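Local coordinates for protein EmrA (Aquifex aeolicus, PDB 4TKO) that serves as the periplasmic adaptor of a major facilitator superfamily multidrug efflux pump and probably takes part in exporting xenobiotics across the cell envelope, at residues 5-11 / 342-348; 23-27 / 216-222; 229-235 / 246-251. One frame throughout, in Å; residues are numbered along the deposited sequence.

Contact 1: residues 5-11 / 342-348; sequences IEYAITN and GEVEIRR
Tyr7, Arg348 and Ala8 give up the most surface where strand 7-10 runs antiparallel to strand 342-347, the axes 4.4 Å apart at closest and their directions 160° apart. Ala8 and Ile346 form a hydrogen-bonded pair (Ala8 N to Ile346 O 2.8 Å, Ile346 N to Ala8 O 2.7 Å), as do Thr10 and Val344, with Thr10 N to Val344 O and Val344 N to Thr10 O both 2.9 Å. Tyr7 opposite Arg347 and Ile9 opposite Glu345 are the non-hydrogen-bonded pairs. The two strands bring the ends of the chain together in the β-barrel domain of this membrane fusion protein; Ala8, Thr10, Val344 and Ile346 share its buried face, where Val260 and Leu262 of strand 256-263 meet Thr10, Val344 and Ile346. On the other face the Tyr7 ring (chi1 m) lies between Arg347 CD over one side and Glu345 OE1 over the opposite side. Beyond the strand, Arg348 N donates to Glu6 O at 2.9 Å. The Arg348 side chain, m at chi1 and extended through chi2 and chi3, curls back over residues 5-8, placing a guanidinium face over Ala8 N (NH1 to N 3.7 Å) while NH1 makes a weak hydrogen bond to Ile5 O, 3.4 Å.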
loop_
_atom_site.group_PDB
_atom_site.type_symbol
_atom_site.label_atom_id
_atom_site.label_comp_id
_atom_site.label_asym_id
_atom_site.label_seq_id
_atom_site.Cartn_x
_atom_site.Cartn_y
_atom_site.Cartn_z
ATOM N N ILE A 5 -50.568 -51.054 10.831
ATOM C CA ILE A 5 -50.062 -51.484 9.529
ATOM C C ILE A 5 -50.018 -50.320 8.554
ATOM O O ILE A 5 -49.641 -50.486 7.394
ATOM C CB ILE A 5 -50.906 -52.630 8.914
ATOM C CG1 ILE A 5 -52.394 -52.448 9.229
ATOM C CG2 ILE A 5 -50.398 -53.983 9.399
ATOM C CD1 ILE A 5 -53.048 -51.293 8.487
ATOM N N GLU A 6 -50.421 -49.143 9.026
ATOM C CA GLU A 6 -50.265 -47.922 8.245
ATOM C C GLU A 6 -48.839 -47.405 8.419
ATOM O O GLU A 6 -48.347 -46.654 7.586
ATOM C CB GLU A 6 -51.271 -46.840 8.669
ATOM C CG GLU A 6 -52.742 -47.145 8.401
ATOM C CD GLU A 6 -53.478 -47.700 9.621
ATOM O OE1 GLU A 6 -52.815 -48.180 10.571
ATOM O OE2 GLU A 6 -54.729 -47.656 9.624
ATOM N N TYR A 7 -48.185 -47.803 9.510
ATOM C CA TYR A 7 -46.880 -47.245 9.848
ATOM C C TYR A 7 -45.796 -48.271 10.168
ATOM O O TYR A 7 -45.939 -49.100 11.076
ATOM C CB TYR A 7 -47.008 -46.283 11.039
ATOM C CG TYR A 7 -47.674 -44.982 10.685
ATOM C CD1 TYR A 7 -46.947 -43.944 10.116
ATOM C CD2 TYR A 7 -49.034 -44.789 10.906
ATOM C CE1 TYR A 7 -47.550 -42.746 9.784
ATOM C CE2 TYR A 7 -49.644 -43.597 10.574
ATOM C CZ TYR A 7 -48.894 -42.580 10.016
ATOM O OH TYR A 7 -49.487 -41.393 9.679
ATOM N N ALA A 8 -44.695 -48.182 9.423
ATOM C CA ALA A 8 -43.468 -48.868 9.812
ATOM C C ALA A 8 -42.857 -48.079 10.946
ATOM O O ALA A 8 -42.605 -46.885 10.807
ATOM C CB ALA A 8 -42.509 -48.985 8.654
ATOM N N ILE A 9 -42.683 -48.728 12.083
ATOM C CA ILE A 9 -42.086 -48.098 13.237
ATOM C C ILE A 9 -40.725 -48.748 13.503
ATOM O O ILE A 9 -40.576 -49.955 13.367
ATOM C CB ILE A 9 -42.988 -48.233 14.476
ATOM C CG1 ILE A 9 -42.423 -47.439 15.647
ATOM C CG2 ILE A 9 -43.088 -49.684 14.889
ATOM C CD1 ILE A 9 -43.403 -47.280 16.789
ATOM N N THR A 10 -39.734 -47.947 13.870
ATOM C CA THR A 10 -38.425 -48.471 14.244
ATOM C C THR A 10 -37.729 -47.571 15.257
ATOM O O THR A 10 -38.014 -46.377 15.339
ATOM C CB THR A 10 -37.505 -48.640 13.026
ATOM O OG1 THR A 10 -36.160 -48.817 13.485
ATOM C CG2 THR A 10 -37.550 -47.417 12.143
ATOM N N ASN A 11 -36.821 -48.149 16.034
ATOM C CA ASN A 11 -36.061 -47.383 17.018
ATOM C C ASN A 11 -34.571 -47.305 16.640
ATOM O O ASN A 11 -33.733 -46.784 17.388
ATOM C CB ASN A 11 -36.252 -47.981 18.413
ATOM C CG ASN A 11 -35.826 -49.440 18.491
ATOM O OD1 ASN A 11 -35.709 -50.127 17.466
ATOM N ND2 ASN A 11 -35.602 -49.927 19.715
ATOM N N GLY A 342 -33.855 -42.144 18.791
ATOM C CA GLY A 342 -35.259 -41.976 19.096
ATOM C C GLY A 342 -36.094 -43.005 18.368
ATOM O O GLY A 342 -35.689 -44.148 18.236
ATOM N N GLU A 343 -37.248 -42.585 17.872
ATOM C CA GLU A 343 -38.228 -43.503 17.314
ATOM C C GLU A 343 -38.754 -42.891 16.052
ATOM O O GLU A 343 -38.890 -41.665 15.984
ATOM C CB GLU A 343 -39.348 -43.751 18.310
ATOM C CG GLU A 343 -40.258 -44.907 17.980
ATOM C CD GLU A 343 -41.114 -45.308 19.175
ATOM O OE1 GLU A 343 -40.625 -46.115 19.999
ATOM O OE2 GLU A 343 -42.263 -44.810 19.294
ATOM N N VAL A 344 -39.037 -43.722 15.051
ATOM C CA VAL A 344 -39.470 -43.204 13.760
ATOM C C VAL A 344 -40.606 -44.001 13.172
ATOM O O VAL A 344 -40.596 -45.220 13.232
ATOM C CB VAL A 344 -38.319 -43.170 12.745
ATOM C CG1 VAL A 344 -38.847 -43.024 11.322
ATOM C CG2 VAL A 344 -37.417 -42.020 13.046
ATOM N N GLU A 345 -41.591 -43.299 12.613
ATOM C CA GLU A 345 -42.733 -43.952 11.986
ATOM C C GLU A 345 -42.811 -43.546 10.532
ATOM O O GLU A 345 -42.870 -42.355 10.221
ATOM C CB GLU A 345 -44.033 -43.604 12.712
ATOM C CG GLU A 345 -44.081 -44.134 14.149
ATOM C CD GLU A 345 -45.436 -43.935 14.816
ATOM O OE1 GLU A 345 -46.354 -43.435 14.138
ATOM O OE2 GLU A 345 -45.584 -44.280 16.013
ATOM N N ILE A 346 -42.798 -44.518 9.627
ATOM C CA ILE A 346 -42.930 -44.182 8.210
ATOM C C ILE A 346 -44.266 -44.669 7.658
ATOM O O ILE A 346 -44.745 -45.750 8.000
ATOM C CB ILE A 346 -41.792 -44.763 7.371
ATOM C CG1 ILE A 346 -40.449 -44.522 8.054
ATOM C CG2 ILE A 346 -41.770 -44.119 6.013
ATOM C CD1 ILE A 346 -39.263 -45.051 7.261
ATOM N N ARG A 347 -44.832 -43.884 6.781
ATOM C CA ARG A 347 -46.112 -44.184 6.206
ATOM C C ARG A 347 -46.054 -45.152 5.041
ATOM O O ARG A 347 -45.433 -44.905 4.039
ATOM C CB ARG A 347 -46.768 -42.887 5.786
ATOM C CG ARG A 347 -48.110 -43.042 5.128
ATOM C CD ARG A 347 -49.099 -43.787 5.993
ATOM N NE ARG A 347 -50.320 -43.032 6.149
ATOM C CZ ARG A 347 -51.530 -43.498 5.918
ATOM N NH1 ARG A 347 -51.696 -44.738 5.523
ATOM N NH2 ARG A 347 -52.570 -42.712 6.092
ATOM N N ARG A 348 -46.734 -46.284 5.196
ATOM C CA ARG A 348 -46.871 -47.252 4.114
ATOM C C ARG A 348 -47.903 -46.797 3.076
ATOM O O ARG A 348 -48.660 -45.860 3.311
ATOM C CB ARG A 348 -47.255 -48.617 4.671
ATOM C CG ARG A 348 -46.165 -49.274 5.475
ATOM C CD ARG A 348 -46.515 -50.723 5.728
ATOM N NE ARG A 348 -45.460 -51.447 6.421
ATOM C CZ ARG A 348 -45.460 -51.680 7.731
ATOM N NH1 ARG A 348 -46.468 -51.237 8.475
ATOM N NH2 ARG A 348 -44.458 -52.352 8.292
#

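Contact 2: residues 23-27 / 216-222; sequences LSFRV and KIKDTVL
The end of helix 202-218, in a predicted coiled coil, meets the barrel-sandwich hybrid, the lipoyl-like domain of the membrane fusion proteins. Segment 23-27, in the end region of strand 7-24, passes a helix-to-strand junction, with nearest CA pairs Val27-Lys216 6.4 Å, Arg26-Asp219 6.0 Å and Phe25-Leu222 5.9 Å. Lys216, in the last helical turn, offers its CB to Val27 CG1 at 4.0 Å. Ile217 faces away, onto helix 54-68, but its carbonyl helps close the helix: Ile217 O receives Thr220 N at 3.2 Å and Thr220 OG1 at a very short 2.5 Å. A type I turn from Lys218 to Val221 redirects the chain. Within it, Asp219 (chi1 m) points toward residues 23-27 and forms a salt bridge, OD2 to Arg26 NH1 2.9 Å, by charge alone because the oxygen lies well out of the guanidinium plane; Asp219 CB lies 4.2 Å from Val27 CG1. Thr220 O approaches the edge of the Phe25 ring, 3.3 Å from CE2. Val221 begins the strand, its side chain directed away, and Leu222 (chi1 t, chi2 p) turns inward: CD1 lies 4.2 Å from Leu23 CB, while CB makes a CH-pi contact over the face of Phe25 (chi1 m), 3.9 Å from the ring centroid.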
loop_
_atom_site.group_PDB
_atom_site.type_symbol
_atom_site.label_atom_id
_atom_site.label_comp_id
_atom_site.label_asym_id
_atom_site.label_seq_id
_atom_site.Cartn_x
_atom_site.Cartn_y
_atom_site.Cartn_z
ATOM N N LEU A 23 -12.896 -26.364 10.385
ATOM C CA LEU A 23 -12.358 -25.020 10.586
ATOM C C LEU A 23 -10.937 -25.062 11.098
ATOM O O LEU A 23 -10.572 -25.920 11.890
ATOM C CB LEU A 23 -13.203 -24.210 11.567
ATOM C CG LEU A 23 -14.687 -24.250 11.256
ATOM C CD1 LEU A 23 -15.436 -23.411 12.267
ATOM C CD2 LEU A 23 -14.907 -23.777 9.840
ATOM N N SER A 24 -10.146 -24.090 10.675
ATOM C CA SER A 24 -8.758 -24.052 11.063
ATOM C C SER A 24 -8.319 -22.603 11.299
ATOM O O SER A 24 -9.002 -21.679 10.891
ATOM C CB SER A 24 -7.915 -24.727 9.984
ATOM O OG SER A 24 -7.829 -23.875 8.857
ATOM N N PHE A 25 -7.194 -22.417 11.982
ATOM C CA PHE A 25 -6.547 -21.107 12.062
ATOM C C PHE A 25 -5.701 -20.908 10.798
ATOM O O PHE A 25 -5.173 -21.884 10.243
ATOM C CB PHE A 25 -5.661 -20.998 13.316
ATOM C CG PHE A 25 -6.417 -21.093 14.627
ATOM C CD1 PHE A 25 -6.726 -22.324 15.174
ATOM C CD2 PHE A 25 -6.786 -19.943 15.327
ATOM C CE1 PHE A 25 -7.421 -22.418 16.380
ATOM C CE2 PHE A 25 -7.466 -20.025 16.527
ATOM C CZ PHE A 25 -7.785 -21.263 17.055
ATOM N N ARG A 26 -5.576 -19.663 10.338
ATOM C CA ARG A 26 -4.762 -19.378 9.154
ATOM C C ARG A 26 -3.303 -19.193 9.549
ATOM O O ARG A 26 -2.422 -19.097 8.704
ATOM C CB ARG A 26 -5.288 -18.156 8.404
ATOM C CG ARG A 26 -6.789 -18.240 8.061
ATOM C CD ARG A 26 -7.262 -17.036 7.274
ATOM N NE ARG A 26 -6.360 -16.736 6.164
ATOM C CZ ARG A 26 -5.902 -15.518 5.875
ATOM N NH1 ARG A 26 -6.272 -14.475 6.606
ATOM N NH2 ARG A 26 -5.079 -15.337 4.849
ATOM N N VAL A 27 -3.049 -19.183 10.846
ATOM C CA VAL A 27 -1.690 -19.177 11.367
ATOM C C VAL A 27 -1.538 -20.277 12.421
ATOM O O VAL A 27 -2.531 -20.801 12.948
ATOM C CB VAL A 27 -1.310 -17.803 12.002
ATOM C CG1 VAL A 27 -1.338 -16.709 10.969
ATOM C CG2 VAL A 27 -2.242 -17.465 13.140
ATOM N N LYS A 216 -1.971 -11.573 10.638
ATOM C CA LYS A 216 -1.623 -12.753 11.409
ATOM C C LYS A 216 -2.184 -12.619 12.834
ATOM O O LYS A 216 -2.692 -13.583 13.403
ATOM C CB LYS A 216 -0.107 -12.968 11.423
ATOM C CG LYS A 216 0.498 -13.105 10.036
ATOM C CD LYS A 216 1.965 -13.512 10.062
ATOM C CE LYS A 216 2.531 -13.492 8.643
ATOM N NZ LYS A 216 4.015 -13.288 8.586
ATOM N N ILE A 217 -2.123 -11.410 13.384
ATOM C CA ILE A 217 -2.618 -11.162 14.719
ATOM C C ILE A 217 -4.131 -11.353 14.760
ATOM O O ILE A 217 -4.663 -11.987 15.665
ATOM C CB ILE A 217 -2.244 -9.744 15.199
ATOM C CG1 ILE A 217 -0.739 -9.645 15.425
ATOM C CG2 ILE A 217 -2.974 -9.398 16.491
ATOM C CD1 ILE A 217 -0.232 -8.231 15.481
ATOM N N LYS A 218 -4.820 -10.804 13.776
ATOM C CA LYS A 218 -6.266 -10.949 13.685
ATOM C C LYS A 218 -6.665 -12.421 13.450
ATOM O O LYS A 218 -7.713 -12.873 13.914
ATOM C CB LYS A 218 -6.807 -10.038 12.569
ATOM C CG LYS A 218 -8.299 -10.163 12.307
ATOM C CD LYS A 218 -8.773 -9.117 11.309
ATOM C CE LYS A 218 -10.054 -9.558 10.614
ATOM N NZ LYS A 218 -9.862 -10.815 9.821
ATOM N N ASP A 219 -5.817 -13.169 12.750
ATOM C CA ASP A 219 -6.106 -14.569 12.454
ATOM C C ASP A 219 -5.921 -15.500 13.649
ATOM O O ASP A 219 -6.127 -16.723 13.533
ATOM C CB ASP A 219 -5.232 -15.072 11.298
ATOM C CG ASP A 219 -5.671 -14.527 9.952
ATOM O OD1 ASP A 219 -6.902 -14.314 9.763
ATOM O OD2 ASP A 219 -4.770 -14.316 9.091
ATOM N N THR A 220 -5.523 -14.941 14.788
ATOM C CA THR A 220 -5.327 -15.770 15.967
ATOM C C THR A 220 -6.670 -16.036 16.630
ATOM O O THR A 220 -6.773 -16.899 17.501
ATOM C CB THR A 220 -4.356 -15.150 16.979
ATOM O OG1 THR A 220 -4.803 -13.840 17.336
ATOM C CG2 THR A 220 -2.949 -15.068 16.399
ATOM N N VAL A 221 -7.705 -15.319 16.208
ATOM C CA VAL A 221 -9.035 -15.674 16.663
ATOM C C VAL A 221 -9.806 -16.409 15.581
ATOM O O VAL A 221 -10.101 -15.869 14.527
ATOM C CB VAL A 221 -9.848 -14.453 17.119
ATOM C CG1 VAL A 221 -11.217 -14.910 17.606
ATOM C CG2 VAL A 221 -9.125 -13.716 18.238
ATOM N N LEU A 222 -10.123 -17.659 15.864
ATOM C CA LEU A 222 -10.944 -18.478 14.989
ATOM C C LEU A 222 -12.427 -18.096 15.029
ATOM O O LEU A 222 -13.118 -18.405 15.996
ATOM C CB LEU A 222 -10.771 -19.946 15.384
ATOM C CG LEU A 222 -11.562 -20.959 14.574
ATOM C CD1 LEU A 222 -11.353 -20.737 13.079
ATOM C CD2 LEU A 222 -11.144 -22.348 14.961
#

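Contact 3: residues 229-235 / 246-251; sequences VVAKRFI and PAFALV
A classic β bulge interrupts this antiparallel pair: Ala231 and Lys232 both face Ala249, so the register slips by one residue between Val230 and Lys232. Ala231 departs from extended geometry (phi/psi -85/-28), and the single residue Ala249 is bonded to both bulge positions, Ala231 N to Ala249 O at 2.7 Å and Ala249 N to Lys232 O at 3.0 Å. Before the bulge, Val229 and Val251 are a hydrogen-bonded pair (Val229 N to Val251 O 3.0 Å, Val251 N to Val229 O 2.9 Å) and Val230 lies opposite Leu250 as a non-hydrogen-bonded pair. After it, Arg233 faces Phe248 in the same non-hydrogen-bonded way, CA to CA 4.5 Å, and Phe234 N reaches Ala247 O at 2.7 Å. The strand axes come within 4.5 Å and their directions differ by 143°.

Both CB atoms of the bulge lie on the side of Ala249, and Ala231 CB packs 3.4 Å from Val251 CG2 (Val251 chi1 t). On the other face Val230 CG1 (chi1 t) touches the edge of the Phe248 ring, 3.7 Å from CD2. Phe248, chi1 m, is also met by Ile235 CD1 at CE1, 3.9 Å, and by Arg233 CD at CE2, 3.5 Å; Arg233 directs NE into a salt bridge with Asp37. The Phe248 side chain further rests on Leu48 and Ala49 of strand 47-51, so the aromatic ring bridges the layers. A strongly twisted, bulged antiparallel strand pair whose inner face packs against a second sheet is the arrangement of the barrel-sandwich hybrid, the lipoyl-like domain of the membrane fusion family.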
loop_
_atom_site.group_PDB
_atom_site.type_symbol
_atom_site.label_atom_id
_atom_site.label_comp_id
_atom_site.label_asym_id
_atom_site.label_seq_id
_atom_site.Cartn_x
_atom_site.Cartn_y
_atom_site.Cartn_z
ATOM N N VAL A 229 -23.732 -25.823 13.797
ATOM C CA VAL A 229 -23.537 -26.407 15.116
ATOM C C VAL A 229 -22.207 -27.149 15.163
ATOM O O VAL A 229 -21.783 -27.757 14.170
ATOM C CB VAL A 229 -24.704 -27.361 15.511
ATOM C CG1 VAL A 229 -26.025 -26.730 15.118
ATOM C CG2 VAL A 229 -24.580 -28.670 14.819
ATOM N N VAL A 230 -21.549 -27.097 16.314
ATOM C CA VAL A 230 -20.233 -27.698 16.440
ATOM C C VAL A 230 -20.356 -29.199 16.546
ATOM O O VAL A 230 -20.798 -29.738 17.556
ATOM C CB VAL A 230 -19.467 -27.160 17.646
ATOM C CG1 VAL A 230 -18.090 -27.760 17.675
ATOM C CG2 VAL A 230 -19.374 -25.663 17.558
ATOM N N ALA A 231 -19.938 -29.863 15.477
ATOM C CA ALA A 231 -20.054 -31.302 15.335
ATOM C C ALA A 231 -18.900 -32.043 15.988
ATOM O O ALA A 231 -19.068 -33.196 16.403
ATOM C CB ALA A 231 -20.145 -31.668 13.853
ATOM N N LYS A 232 -17.735 -31.393 16.055
ATOM C CA LYS A 232 -16.542 -31.972 16.674
ATOM C C LYS A 232 -15.613 -30.869 17.153
ATOM O O LYS A 232 -15.590 -29.772 16.591
ATOM C CB LYS A 232 -15.794 -32.896 15.698
ATOM C CG LYS A 232 -16.594 -34.119 15.240
ATOM C CD LYS A 232 -15.920 -35.443 15.627
ATOM C CE LYS A 232 -16.913 -36.627 15.621
ATOM N NZ LYS A 232 -17.660 -36.726 16.925
ATOM N N ARG A 233 -14.858 -31.157 18.206
ATOM C CA ARG A 233 -13.812 -30.254 18.661
ATOM C C ARG A 233 -12.503 -31.006 18.810
ATOM O O ARG A 233 -12.395 -31.932 19.605
ATOM C CB ARG A 233 -14.181 -29.587 19.989
ATOM C CG ARG A 233 -13.015 -28.831 20.589
ATOM C CD ARG A 233 -13.448 -27.821 21.624
ATOM N NE ARG A 233 -13.809 -28.470 22.879
ATOM C CZ ARG A 233 -12.937 -28.865 23.798
ATOM N NH1 ARG A 233 -11.641 -28.671 23.607
ATOM N NH2 ARG A 233 -13.363 -29.464 24.903
ATOM N N PHE A 234 -11.494 -30.600 18.055
ATOM C CA PHE A 234 -10.257 -31.359 18.016
ATOM C C PHE A 234 -9.197 -30.777 18.917
ATOM O O PHE A 234 -8.124 -31.348 19.056
ATOM C CB PHE A 234 -9.714 -31.421 16.595
ATOM C CG PHE A 234 -10.635 -32.070 15.627
ATOM C CD1 PHE A 234 -10.885 -33.428 15.696
ATOM C CD2 PHE A 234 -11.246 -31.334 14.631
ATOM C CE1 PHE A 234 -11.737 -34.032 14.792
ATOM C CE2 PHE A 234 -12.089 -31.938 13.718
ATOM C CZ PHE A 234 -12.336 -33.281 13.800
ATOM N N ILE A 235 -9.477 -29.633 19.514
ATOM C CA ILE A 235 -8.407 -28.918 20.211
ATOM C C ILE A 235 -8.712 -28.670 21.671
ATOM O O ILE A 235 -9.866 -28.564 22.085
ATOM C CB ILE A 235 -8.096 -27.558 19.553
ATOM C CG1 ILE A 235 -9.372 -26.717 19.500
ATOM C CG2 ILE A 235 -7.539 -27.768 18.172
ATOM C CD1 ILE A 235 -9.175 -25.269 19.130
ATOM N N PRO A 246 -7.300 -28.767 11.363
ATOM C CA PRO A 246 -8.689 -28.776 11.831
ATOM C C PRO A 246 -8.828 -28.580 13.349
ATOM O O PRO A 246 -8.231 -29.301 14.150
ATOM C CB PRO A 246 -9.179 -30.166 11.423
ATOM C CG PRO A 246 -8.307 -30.554 10.284
ATOM C CD PRO A 246 -6.960 -30.010 10.653
ATOM N N ALA A 247 -9.640 -27.600 13.724
ATOM C CA ALA A 247 -9.913 -27.277 15.115
ATOM C C ALA A 247 -11.339 -27.700 15.507
ATOM O O ALA A 247 -11.535 -28.293 16.567
ATOM C CB ALA A 247 -9.706 -25.780 15.356
ATOM N N PHE A 248 -12.322 -27.362 14.668
ATOM C CA PHE A 248 -13.698 -27.821 14.846
ATOM C C PHE A 248 -14.264 -28.352 13.552
ATOM O O PHE A 248 -13.728 -28.100 12.463
ATOM C CB PHE A 248 -14.632 -26.706 15.343
ATOM C CG PHE A 248 -14.156 -26.012 16.583
ATOM C CD1 PHE A 248 -13.160 -25.049 16.515
ATOM C CD2 PHE A 248 -14.718 -26.306 17.809
ATOM C CE1 PHE A 248 -12.726 -24.412 17.655
ATOM C CE2 PHE A 248 -14.286 -25.671 18.956
ATOM C CZ PHE A 248 -13.296 -24.720 18.881
ATOM N N ALA A 249 -15.370 -29.075 13.677
ATOM C CA ALA A 249 -16.233 -29.341 12.539
ATOM C C ALA A 249 -17.570 -28.602 12.722
ATOM O O ALA A 249 -18.179 -28.666 13.783
ATOM C CB ALA A 249 -16.446 -30.811 12.385
ATOM N N LEU A 250 -18.004 -27.886 11.694
ATOM C CA LEU A 250 -19.249 -27.142 11.761
ATOM C C LEU A 250 -20.255 -27.712 10.790
ATOM O O LEU A 250 -19.940 -27.942 9.627
ATOM C CB LEU A 250 -19.028 -25.673 11.450
ATOM C CG LEU A 250 -19.986 -24.734 12.172
ATOM C CD1 LEU A 250 -19.859 -24.925 13.662
ATOM C CD2 LEU A 250 -19.679 -23.305 11.795
ATOM N N VAL A 251 -21.469 -27.941 11.279
ATOM C CA VAL A 251 -22.524 -28.511 10.465
ATOM C C VAL A 251 -23.538 -27.440 10.095
ATOM O O VAL A 251 -24.021 -26.688 10.944
ATOM C CB VAL A 251 -23.232 -29.667 11.201
ATOM C CG1 VAL A 251 -24.501 -30.121 10.445
ATOM C CG2 VAL A 251 -22.267 -30.817 11.394
#

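In the fold
The broken strand 7-24 ties the sites together. Contact 1 pairs its beginning with the last strand of the chain in the β-barrel domain, contact 2 uses its far end beside the predicted coiled coil, and contact 3 lies alongside through strand 246-251. Contacts 2 and 3 have centres 15 Å apart and touch: Leu23 O to Ala247 N is 2.7 Å and Leu222 CD2 to Phe248 CD1 3.7 Å. Contact 1 lies 47 Å from contact 2 and 32 Å from contact 3, centre to centre. Along the chain contact 2 closes before contact 3 opens, and contact 1 encloses both, so the chain starts and finishes in the β-barrel; in space the barrel-sandwich hybrid lies between barrel and coiled coil.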